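Local coordinates for protein Rv1364c/MT1410 (Mycobacterium tuberculosis, PDB 3KE6) that combines a PP2C-type RsbU phosphatase domain with an RsbW-type anti-sigma factor kinase domain and probably takes part in regulating a sigma factor, at residues L127-G132 against A253-R257; E204-L208 against E237-R241; T260-I265 against Q280-W284. One frame throughout, in Å; residues are numbered along the deposited sequence. Where two conformers were deposited one is given.

Contact 1. Residues L127-G132 against A253-R257; sequences LDFTSG and AMQRR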
# COMPACT_ATOMS: atom_id res chain seq x y z
N LEU A 127 -2.13 6.46 9.63
CA LEU A 127 -3.54 6.71 9.45
C LEU A 127 -4.35 5.83 10.37
O LEU A 127 -4.19 4.62 10.32
CB LEU A 127 -3.93 6.40 8.00
CG LEU A 127 -5.41 6.55 7.61
CD1 LEU A 127 -5.93 8.02 7.80
CD2 LEU A 127 -5.61 6.08 6.18
N ASP A 128 -5.22 6.42 11.18
CA ASP A 128 -6.24 5.65 11.91
C ASP A 128 -7.47 5.46 11.02
O ASP A 128 -8.15 6.42 10.66
CB ASP A 128 -6.64 6.36 13.21
CG ASP A 128 -7.69 5.59 14.00
OD1 ASP A 128 -7.32 4.69 14.78
OD2 ASP A 128 -8.90 5.89 13.85
N PHE A 129 -7.77 4.20 10.67
CA PHE A 129 -8.90 3.89 9.79
C PHE A 129 -10.25 4.35 10.32
O PHE A 129 -11.09 4.78 9.55
CB PHE A 129 -8.99 2.39 9.46
CG PHE A 129 -7.80 1.85 8.72
CD1 PHE A 129 -7.23 0.64 9.10
CD2 PHE A 129 -7.23 2.54 7.66
CE1 PHE A 129 -6.13 0.13 8.41
CE2 PHE A 129 -6.12 2.04 6.99
CZ PHE A 129 -5.59 0.83 7.36
N THR A 130 -10.47 4.27 11.64
CA THR A 130 -11.73 4.76 12.23
C THR A 130 -11.92 6.28 12.14
O THR A 130 -12.98 6.73 11.71
CB THR A 130 -11.90 4.35 13.70
OG1 THR A 130 -11.65 2.95 13.86
CG2 THR A 130 -13.32 4.67 14.16
N SER A 131 -10.92 7.06 12.54
CA SER A 131 -11.13 8.50 12.76
C SER A 131 -10.62 9.43 11.66
O SER A 131 -10.97 10.61 11.66
CB SER A 131 -10.51 8.92 14.09
OG SER A 131 -9.13 8.64 14.12
N GLY A 132 -9.82 8.92 10.73
CA GLY A 132 -9.18 9.76 9.71
C GLY A 132 -7.97 10.49 10.26
O GLY A 132 -7.27 11.22 9.54
N ALA A 253 1.55 8.01 -2.51
CA ALA A 253 0.28 8.72 -2.35
C ALA A 253 -0.74 7.77 -1.79
O ALA A 253 -0.74 6.58 -2.12
CB ALA A 253 -0.19 9.24 -3.68
N MET A 254 -1.58 8.30 -0.92
CA MET A 254 -2.71 7.56 -0.42
C MET A 254 -3.94 8.43 -0.27
O MET A 254 -3.85 9.55 0.20
CB MET A 254 -2.34 6.85 0.88
CG MET A 254 -2.57 7.60 2.13
SD MET A 254 -4.24 7.32 2.74
CE MET A 254 -4.00 8.05 4.37
N GLN A 255 -5.09 7.91 -0.71
CA GLN A 255 -6.34 8.61 -0.53
C GLN A 255 -7.18 7.79 0.40
O GLN A 255 -7.26 6.57 0.27
CB GLN A 255 -7.06 8.78 -1.86
CG GLN A 255 -8.50 9.24 -1.72
CD GLN A 255 -9.20 9.47 -3.05
OE1 GLN A 255 -9.68 10.57 -3.33
NE2 GLN A 255 -9.30 8.43 -3.86
N ARG A 256 -7.83 8.46 1.34
CA ARG A 256 -8.77 7.80 2.22
C ARG A 256 -10.04 7.51 1.43
O ARG A 256 -10.47 8.34 0.62
CB ARG A 256 -9.06 8.66 3.45
CG ARG A 256 -9.63 7.88 4.61
CD ARG A 256 -9.87 8.73 5.85
NE ARG A 256 -10.49 7.93 6.90
CZ ARG A 256 -11.55 8.26 7.64
NH1 ARG A 256 -11.98 7.39 8.56
NH2 ARG A 256 -12.17 9.43 7.51
N ARG A 257 -10.63 6.35 1.68
CA ARG A 257 -11.89 5.94 1.04
C ARG A 257 -12.82 5.29 2.04
O ARG A 257 -12.36 4.79 3.08
CB ARG A 257 -11.61 4.92 -0.06
CG ARG A 257 -10.74 3.77 0.46
CD ARG A 257 -10.56 2.71 -0.56
NE ARG A 257 -11.82 2.07 -0.91
CZ ARG A 257 -12.03 1.41 -2.04
NH1 ARG A 257 -11.07 1.30 -2.95
NH2 ARG A 257 -13.22 0.87 -2.27
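G132 and R256 are the closest pair of residues by backbone, with CA atoms 7.8 Å apart, so no strand pairing joins the segments, and the R256 side chain bridges to the backbone of the turn. The contact belongs to the beta-sandwich of the PP2C-type phosphatase domain. It joins the hairpin turn after strand 121-128, in the five-stranded sheet, to the end of strand 249-256 in the mixed sheet.

R256 does most of the reaching. Its chain is extended from CG to NE, with CG anti to the backbone N (chi1 -160°), and this carries the guanidinium to the turn. One face lies on the glycine: G132 CA sits 3.5 Å above the R256 guanidinium plane, over its centre. The group is also held at its edge. R256 NH1 donates to F129 O at 2.9 Å; the oxygen is in the guanidinium plane, but the donor stands well above the carbonyl plane. NH2 makes a weak bond to L177 O, and the backbone of L177 also pairs with G132.

Deeper in, the methyl end of L127 packs on M254, whose chain bends at chi2. The two chains meet at a slant. Their closest approach is modelled too short, so its exact value is doubtful. L177 and L67 add to this apolar layer.

The turn is braced from within. G132 N donates to D128 O at 3.0 Å. D128 also forms an Asx motif, in which its OD2 takes the backbone N of S131 at 2.7 Å nearly head-on, and S131 OG gives a second bond to the same oxygen from above the carboxylate plane.

Contact 2. Residues E204-L208 against E237-R241; sequences EFADL and ELLLR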
# COMPACT_ATOMS: atom_id res chain seq x y z
N GLU A 204 4.22 24.50 -7.96
CA GLU A 204 3.78 23.88 -9.21
C GLU A 204 3.25 22.48 -8.94
O GLU A 204 2.25 22.05 -9.52
CB GLU A 204 4.92 23.83 -10.22
CG GLU A 204 4.46 23.50 -11.64
CD GLU A 204 5.60 23.31 -12.63
OE1 GLU A 204 6.64 24.03 -12.50
OE2 GLU A 204 5.45 22.45 -13.53
N PHE A 205 3.97 21.77 -8.08
CA PHE A 205 3.55 20.47 -7.60
C PHE A 205 2.15 20.59 -6.98
O PHE A 205 1.24 19.86 -7.36
CB PHE A 205 4.62 19.95 -6.63
CG PHE A 205 4.28 18.65 -5.92
CD1 PHE A 205 3.42 17.71 -6.49
CD2 PHE A 205 4.85 18.37 -4.69
CE1 PHE A 205 3.12 16.53 -5.81
CE2 PHE A 205 4.57 17.19 -4.01
CZ PHE A 205 3.71 16.27 -4.57
N ALA A 206 1.97 21.52 -6.05
CA ALA A 206 0.66 21.74 -5.41
C ALA A 206 -0.46 22.03 -6.42
O ALA A 206 -1.48 21.36 -6.40
CB ALA A 206 0.75 22.87 -4.38
N ASP A 207 -0.25 23.02 -7.29
CA ASP A 207 -1.28 23.43 -8.27
C ASP A 207 -1.66 22.30 -9.21
O ASP A 207 -2.82 22.16 -9.57
CB ASP A 207 -0.81 24.64 -9.11
CG ASP A 207 -0.69 25.92 -8.30
OD1 ASP A 207 -0.62 25.84 -7.05
OD2 ASP A 207 -0.64 27.03 -8.91
N LEU A 208 -0.67 21.52 -9.63
CA LEU A 208 -0.87 20.43 -10.58
C LEU A 208 -1.65 19.29 -9.94
O LEU A 208 -2.58 18.75 -10.54
CB LEU A 208 0.49 19.92 -11.07
CG LEU A 208 0.56 18.96 -12.26
CD1 LEU A 208 -0.32 19.43 -13.43
CD2 LEU A 208 2.02 18.83 -12.70
N GLU A 237 4.69 12.66 -13.89
CA GLU A 237 5.10 12.64 -15.30
C GLU A 237 4.96 13.99 -16.01
O GLU A 237 5.71 14.27 -16.95
CB GLU A 237 4.36 11.52 -16.05
CG GLU A 237 4.75 10.11 -15.53
CD GLU A 237 3.70 9.04 -15.83
OE1 GLU A 237 3.34 8.88 -17.03
OE2 GLU A 237 3.27 8.35 -14.87
N LEU A 238 4.03 14.83 -15.57
CA LEU A 238 3.98 16.22 -16.03
C LEU A 238 5.08 17.05 -15.36
O LEU A 238 5.76 17.83 -16.03
CB LEU A 238 2.60 16.84 -15.80
CG LEU A 238 1.52 16.34 -16.75
CD1 LEU A 238 0.12 16.67 -16.24
CD2 LEU A 238 1.73 16.91 -18.13
N LEU A 239 5.28 16.87 -14.05
CA LEU A 239 6.36 17.59 -13.36
C LEU A 239 7.73 17.34 -13.99
O LEU A 239 8.57 18.24 -14.01
CB LEU A 239 6.42 17.23 -11.87
CG LEU A 239 5.47 17.86 -10.85
CD1 LEU A 239 6.13 17.82 -9.48
CD2 LEU A 239 5.07 19.28 -11.20
N LEU A 240 7.95 16.13 -14.51
CA LEU A 240 9.25 15.76 -15.08
C LEU A 240 9.25 15.68 -16.61
O LEU A 240 10.31 15.50 -17.21
CB LEU A 240 9.69 14.42 -14.50
CG LEU A 240 9.74 14.34 -12.97
CD1 LEU A 240 9.98 12.91 -12.53
CD2 LEU A 240 10.79 15.28 -12.40
N ARG A 241 8.07 15.82 -17.22
CA ARG A 241 7.90 15.71 -18.68
C ARG A 241 9.03 16.36 -19.46
O ARG A 241 9.72 15.70 -20.24
CB ARG A 241 6.56 16.33 -19.11
CG ARG A 241 6.38 16.57 -20.61
CD ARG A 241 5.22 17.52 -20.92
NE ARG A 241 3.91 16.86 -20.93
CZ ARG A 241 2.77 17.42 -21.35
NH1 ARG A 241 2.75 18.67 -21.80
NH2 ARG A 241 1.65 16.72 -21.33
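L239 and F205 mark the closest backbone approach of two packed helices, with CA atoms 7.0 Å apart. Helix segments 204-208 and 237-241 come within 10.7 Å of each other by axis. Their directions make an angle of 136°, so they are inclined, nearer antiparallel than parallel. Both belong to the PP2C-type phosphatase domain, and the contact is apolar helix-helix packing.

L239 fills the middle. Its CB leaves the helix at a slant to the other segment. With CG beside the backbone N (chi1 -80°), the branch then turns inward. L239 CG comes to 4.0 Å from L208 CD2. The two methyls then part. L239 CD1 goes to the base of the phenylalanine, 3.9 Å from F205 CB, and lies oblique to the ring. L239 CD2 lies 3.4 Å from L208 CD2, where the two leucines run alongside with their ends pointing opposite ways. The same CD2 of L239 is 4.0 Å from E204 OE2.

L208 reaches a second leucine as well. L208 CD2 lies 3.7 Å from L238 CB, and the L238 side chain is nearly perpendicular to that of L208.

Beyond L239, the F205 ring meets Y186 edge-to-face, and the F205 side chain touches L190, I191 and Y155. It is about 14 Å from a bound manganese ion, too far to be a ligand.

E204 closes one margin of the patch, but its charge is used away from L239. OE1 makes salt bridges to R196 and R193. No hydrogen bond crosses between the two segments. Cohesion here therefore rests on leucine and phenylalanine carbons in van der Waals contact, and the one carboxylate at the margin is probably balanced by R196 and R193.

Contact 3. Residues T260-I265 against Q280-W284; sequences TPPLHI and QLREW. With SO4 (sulfate ion), chain C.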
# COMPACT_ATOMS: atom_id res chain seq x y z
N THR A 260 -15.32 -0.84 1.07
CA THR A 260 -16.24 -1.74 0.43
C THR A 260 -16.78 -2.74 1.47
O THR A 260 -16.01 -3.40 2.19
CB THR A 260 -15.50 -2.51 -0.70
OG1 THR A 260 -15.04 -1.57 -1.68
CG2 THR A 260 -16.37 -3.56 -1.36
N PRO A 261 -18.10 -2.88 1.55
CA PRO A 261 -18.60 -3.90 2.47
C PRO A 261 -18.10 -5.31 2.12
O PRO A 261 -17.67 -5.56 0.99
CB PRO A 261 -20.12 -3.80 2.28
CG PRO A 261 -20.29 -3.19 0.98
CD PRO A 261 -19.20 -2.22 0.83
N PRO A 262 -18.14 -6.24 3.08
CA PRO A 262 -17.76 -7.64 2.80
C PRO A 262 -18.69 -8.36 1.81
O PRO A 262 -19.80 -7.97 1.62
CB PRO A 262 -17.83 -8.32 4.16
CG PRO A 262 -17.89 -7.24 5.15
CD PRO A 262 -18.49 -6.03 4.49
N LEU A 263 -18.21 -9.41 1.19
CA LEU A 263 -18.99 -10.19 0.28
C LEU A 263 -19.59 -11.41 0.99
O LEU A 263 -18.88 -12.12 1.75
CB LEU A 263 -18.12 -10.66 -0.88
CG LEU A 263 -18.83 -11.50 -1.94
CD1 LEU A 263 -19.92 -10.65 -2.65
CD2 LEU A 263 -17.86 -12.01 -2.94
N HIS A 264 -20.88 -11.62 0.73
CA HIS A 264 -21.59 -12.80 1.22
C HIS A 264 -22.62 -13.27 0.23
O HIS A 264 -23.47 -12.49 -0.17
CB HIS A 264 -22.35 -12.54 2.50
CG HIS A 264 -23.52 -13.47 2.67
ND1 HIS A 264 -23.44 -14.66 3.36
CD2 HIS A 264 -24.79 -13.41 2.18
CE1 HIS A 264 -24.60 -15.27 3.32
NE2 HIS A 264 -25.44 -14.53 2.62
N ILE A 265 -22.57 -14.54 -0.15
CA ILE A 265 -23.52 -15.10 -1.10
C ILE A 265 -23.96 -16.43 -0.58
O ILE A 265 -23.11 -17.20 -0.10
CB ILE A 265 -22.88 -15.40 -2.47
CG1 ILE A 265 -21.98 -14.27 -2.94
CG2 ILE A 265 -23.94 -15.69 -3.51
CD1 ILE A 265 -21.09 -14.68 -4.12
N GLN A 280 -19.71 -12.24 -9.19
CA GLN A 280 -19.79 -11.36 -8.04
C GLN A 280 -18.46 -11.13 -7.38
O GLN A 280 -18.16 -10.03 -6.96
CB GLN A 280 -20.74 -11.94 -7.04
CG GLN A 280 -22.16 -11.79 -7.44
CD GLN A 280 -23.09 -12.13 -6.31
OE1 GLN A 280 -22.96 -11.58 -5.20
NE2 GLN A 280 -24.04 -13.04 -6.56
N LEU A 281 -17.66 -12.17 -7.27
CA LEU A 281 -16.30 -12.02 -6.75
C LEU A 281 -15.44 -11.03 -7.57
O LEU A 281 -14.65 -10.25 -7.00
CB LEU A 281 -15.63 -13.38 -6.69
CG LEU A 281 -14.51 -13.62 -5.68
CD1 LEU A 281 -14.82 -12.99 -4.32
CD2 LEU A 281 -14.36 -15.16 -5.58
N ARG A 282 -15.58 -11.06 -8.89
CA ARG A 282 -14.95 -10.08 -9.73
C ARG A 282 -15.46 -8.66 -9.47
O ARG A 282 -14.65 -7.75 -9.29
CB ARG A 282 -15.10 -10.43 -11.22
CG ARG A 282 -13.96 -11.22 -11.74
CD ARG A 282 -13.84 -11.32 -13.24
NE ARG A 282 -13.12 -12.56 -13.45
CZ ARG A 282 -11.80 -12.71 -13.45
NH1 ARG A 282 -11.28 -13.91 -13.62
NH2 ARG A 282 -10.99 -11.69 -13.32
N GLU A 283 -16.78 -8.45 -9.44
CA GLU A 283 -17.26 -7.12 -9.11
C GLU A 283 -16.58 -6.65 -7.84
O GLU A 283 -15.94 -5.61 -7.80
CB GLU A 283 -18.77 -7.11 -8.83
CG GLU A 283 -19.65 -7.30 -10.01
CD GLU A 283 -21.12 -6.91 -9.72
OE1 GLU A 283 -21.37 -6.17 -8.73
OE2 GLU A 283 -22.01 -7.31 -10.51
N TRP A 284 -16.74 -7.46 -6.80
CA TRP A 284 -16.28 -7.14 -5.47
C TRP A 284 -14.82 -6.75 -5.43
O TRP A 284 -14.47 -5.74 -4.82
CB TRP A 284 -16.52 -8.34 -4.54
CG TRP A 284 -16.22 -8.04 -3.13
CD1 TRP A 284 -16.92 -7.21 -2.30
CD2 TRP A 284 -15.13 -8.56 -2.37
NE1 TRP A 284 -16.31 -7.18 -1.07
CE2 TRP A 284 -15.22 -8.01 -1.09
CE3 TRP A 284 -14.07 -9.43 -2.66
CZ2 TRP A 284 -14.28 -8.28 -0.11
CZ3 TRP A 284 -13.13 -9.71 -1.69
CH2 TRP A 284 -13.25 -9.15 -0.42
S SO4 C . -14.23 -15.66 -15.42
O1 SO4 C . -14.43 -14.35 -14.90
O2 SO4 C . -15.39 -16.47 -15.12
O3 SO4 C . -14.06 -15.56 -16.84
O4 SO4 C . -13.08 -16.30 -14.83
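W284 and L263 form the dense part of this contact, where strand 263-265 runs alongside helix 280-284, almost antiparallel to it (165°), in the RsbW-type kinase domain. CB of L263 sits over one face of the indole in a CH-pi contact, 3.8 Å from the centroid of the W284 five-membered ring and almost on its normal. The ring edge is used too. W284 NE1 donates to P261 O at 3.0 Å and 165°, with the oxygen in the ring plane and the donor in the carbonyl plane. A chi1 of -174° carries the W284 indole out toward the strand. T260 CG2 also comes up to W284 NE1, at 3.6 Å. Beyond the indole, L263 CD2 meets L281 CD1 at 3.5 Å.

The solvent side differs in chemistry. The end of Q280 meets I265 from the opposite direction, Q280 OE1 3.6 Å from I265 CG1, with no hydrogen bond between them. P261 and P262 are exposed. R282 takes no part in the packing on the strand. Its NE donates to O1 of a sulfate, probably from the crystallisation liquor, and R278 is a second donor to the ion.

In the fold, strand 263-267 pairs antiparallel with strand 322-328, and W284 also touches A326 there. Helix 273-288 covers this sheet. L281 and R282 reach I302 and I295 of the next helix, 292-312.

Contacts 1 and 2 lie in the phosphatase domain and contact 3 in the kinase-like domain. The segments of contact 2 fall, along the chain, between the two segments of contact 1, and contact 3 follows both. Contact 1 joins the five-stranded sheet to the mixed sheet that continues into the kinase-like domain. Contact 2 packs helices 198-212 and 227-241, the second of which leads into strand 249-256 of contact 1. Their centres are 24 Å apart. Contact 3 is centred 21 Å from contact 1 and 37 Å from contact 2. Strands 249-256 and 263-267 are consecutive and belong to one mixed sheet, which thus spans both domains.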